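Local coordinates for flap endonuclease 1 (Methanocaldococcus jannaschii, PDB 1A76), which cuts 5' flaps from branched DNA and trims 5' ends during replication and repair, using two magnesium ions that probably take part in the reaction, at residues L278-K283 with K307-I312. Sequence-based numbering, arbitrary orientation.
Sequences LKLPDK and KLYNLI
Pro281 is the knob that the extended segment 278-283 pushes into the side of the helix through 307-312, entering a hollow lined by Leu308, Tyr309 and Ile312. Its ring lies so close to the helix backbone that CG comes within 3.4 Å of Tyr309 CA. CB meets Leu308 CD2 at 3.6 Å, and CD faces Tyr309 CD2 and, a little farther off, Ile312 CD1. A compact ring without an N-H suits this spot, since it brings carbon alone against the helix. Tyr309, its CG anti to the backbone N (chi1 -172°), extends its ring alongside the loop, between Leu280 and Lys283. Leu280 lays CD2 over one face, 4.1 Å from the ring centroid and 13° off the normal, a CH-pi contact, while its CD1 nears the hydroxyl OH. Lys283, extended beyond CG, crosses the tyrosine at about a right angle, with CE 3.5 Å from Tyr309 CB; its aliphatic chain packs here while NZ makes a salt bridge to Asp306. An alanine in place of Tyr309 would probably leave Leu280 without its aromatic platform and open a gap beside the proline. One turn on from Leu308, Ile312 is the second bump: its two branches spread against the loop, CD1 3.2 Å from Lys279 O and CG2 4.0 Å from Leu278 CB, so a beta-branched residue reaches both. No hydrogen bond links the two segments, so complementary shape joins them. The loop follows helix 258-266 and leads into helix 283-292, where Asp282 is the N-cap, and backbone hydrogen bonds of Lys279 with Gly143 and of Asp282 with Leu141 tie it down. Leu308 also reaches Met142 of helix 129-142 and Ile66 and Leu69 of helix 56-70, so helix 298-315 packs against both helices as well as this loop.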
loop_
_atom_site.group_PDB
_atom_site.type_symbol
_atom_site.label_atom_id
_atom_site.label_comp_id
_atom_site.label_asym_id
_atom_site.label_seq_id
_atom_site.Cartn_x
_atom_site.Cartn_y
_atom_site.Cartn_z
ATOM N N LEU A 278 -10.669 14.303 10.954
ATOM C CA LEU A 278 -9.381 14.980 11.004
ATOM C C LEU A 278 -9.331 15.793 12.295
ATOM O O LEU A 278 -10.362 16.251 12.788
ATOM C CB LEU A 278 -9.220 15.919 9.805
ATOM C CG LEU A 278 -9.600 15.338 8.439
ATOM C CD1 LEU A 278 -9.465 16.406 7.384
ATOM C CD2 LEU A 278 -8.704 14.143 8.112
ATOM N N LYS A 279 -8.136 15.977 12.835
ATOM C CA LYS A 279 -7.949 16.739 14.063
ATOM C C LYS A 279 -6.947 17.854 13.792
ATOM O O LYS A 279 -6.157 17.758 12.856
ATOM C CB LYS A 279 -7.402 15.834 15.172
ATOM C CG LYS A 279 -8.147 14.525 15.333
ATOM C CD LYS A 279 -7.690 13.778 16.584
ATOM C CE LYS A 279 -8.836 13.595 17.580
ATOM N NZ LYS A 279 -9.669 12.374 17.320
ATOM N N LEU A 280 -6.960 18.902 14.609
ATOM C CA LEU A 280 -6.019 19.993 14.397
ATOM C C LEU A 280 -4.590 19.504 14.638
ATOM O O LEU A 280 -4.343 18.714 15.548
ATOM C CB LEU A 280 -6.357 21.164 15.322
ATOM C CG LEU A 280 -7.689 21.793 14.913
ATOM C CD1 LEU A 280 -8.157 22.772 15.990
ATOM C CD2 LEU A 280 -7.532 22.484 13.576
ATOM N N PRO A 281 -3.633 19.963 13.817
ATOM C CA PRO A 281 -2.230 19.546 13.968
ATOM C C PRO A 281 -1.479 20.161 15.155
ATOM O O PRO A 281 -1.688 21.332 15.496
ATOM C CB PRO A 281 -1.589 19.952 12.644
ATOM C CG PRO A 281 -2.431 21.090 12.147
ATOM C CD PRO A 281 -3.820 20.898 12.689
ATOM N N ASP A 282 -0.611 19.358 15.770
ATOM C CA ASP A 282 0.202 19.811 16.890
ATOM C C ASP A 282 1.424 20.438 16.223
ATOM O O ASP A 282 2.415 19.756 15.948
ATOM C CB ASP A 282 0.606 18.612 17.773
ATOM C CG ASP A 282 1.646 18.972 18.831
ATOM O OD1 ASP A 282 2.058 20.156 18.915
ATOM O OD2 ASP A 282 2.061 18.056 19.584
ATOM N N LYS A 283 1.319 21.737 15.939
ATOM C CA LYS A 283 2.372 22.488 15.273
ATOM C C LYS A 283 3.749 22.337 15.911
ATOM O O LYS A 283 4.733 22.146 15.209
ATOM C CB LYS A 283 2.007 23.972 15.207
ATOM C CG LYS A 283 0.766 24.286 14.360
ATOM C CD LYS A 283 0.585 25.792 14.185
ATOM C CE LYS A 283 -0.367 26.105 13.029
ATOM N NZ LYS A 283 -0.728 27.557 12.967
ATOM N N LYS A 307 -0.398 26.046 7.209
ATOM C CA LYS A 307 -1.364 25.795 6.147
ATOM C C LYS A 307 -2.187 24.551 6.496
ATOM O O LYS A 307 -3.394 24.515 6.256
ATOM C CB LYS A 307 -0.648 25.572 4.810
ATOM C CG LYS A 307 0.311 26.685 4.417
ATOM C CD LYS A 307 0.395 26.823 2.904
ATOM C CE LYS A 307 1.836 26.768 2.435
ATOM N NZ LYS A 307 2.538 25.607 3.054
ATOM N N LEU A 308 -1.540 23.530 7.061
ATOM C CA LEU A 308 -2.253 22.301 7.429
ATOM C C LEU A 308 -3.308 22.602 8.479
ATOM O O LEU A 308 -4.434 22.131 8.396
ATOM C CB LEU A 308 -1.293 21.220 7.956
ATOM C CG LEU A 308 -1.973 20.002 8.625
ATOM C CD1 LEU A 308 -2.836 19.238 7.615
ATOM C CD2 LEU A 308 -0.911 19.080 9.224
ATOM N N TYR A 309 -2.936 23.393 9.474
ATOM C CA TYR A 309 -3.863 23.766 10.542
ATOM C C TYR A 309 -5.122 24.445 9.979
ATOM O O TYR A 309 -6.250 24.090 10.327
ATOM C CB TYR A 309 -3.155 24.718 11.512
ATOM C CG TYR A 309 -3.935 25.040 12.764
ATOM C CD1 TYR A 309 -4.841 26.107 12.793
ATOM C CD2 TYR A 309 -3.767 24.283 13.929
ATOM C CE1 TYR A 309 -5.558 26.415 13.945
ATOM C CE2 TYR A 309 -4.486 24.583 15.100
ATOM C CZ TYR A 309 -5.376 25.649 15.096
ATOM O OH TYR A 309 -6.078 25.950 16.237
ATOM N N ASN A 310 -4.921 25.428 9.113
ATOM C CA ASN A 310 -6.040 26.165 8.532
ATOM C C ASN A 310 -6.916 25.299 7.633
ATOM O O ASN A 310 -8.126 25.472 7.599
ATOM C CB ASN A 310 -5.517 27.386 7.769
ATOM C CG ASN A 310 -5.042 28.487 8.707
ATOM O OD1 ASN A 310 -5.507 28.587 9.848
ATOM N ND2 ASN A 310 -4.116 29.320 8.232
ATOM N N LEU A 311 -6.311 24.365 6.909
ATOM C CA LEU A 311 -7.078 23.468 6.041
ATOM C C LEU A 311 -8.013 22.622 6.896
ATOM O O LEU A 311 -9.208 22.523 6.628
ATOM C CB LEU A 311 -6.137 22.551 5.244
ATOM C CG LEU A 311 -5.390 23.193 4.067
ATOM C CD1 LEU A 311 -4.199 22.332 3.689
ATOM C CD2 LEU A 311 -6.327 23.352 2.873
ATOM N N ILE A 312 -7.470 22.008 7.937
ATOM C CA ILE A 312 -8.289 21.183 8.806
ATOM C C ILE A 312 -9.291 22.058 9.549
ATOM O O ILE A 312 -10.452 21.696 9.689
ATOM C CB ILE A 312 -7.400 20.377 9.782
ATOM C CG1 ILE A 312 -6.549 19.390 8.966
ATOM C CG2 ILE A 312 -8.258 19.653 10.816
ATOM C CD1 ILE A 312 -5.556 18.557 9.764
#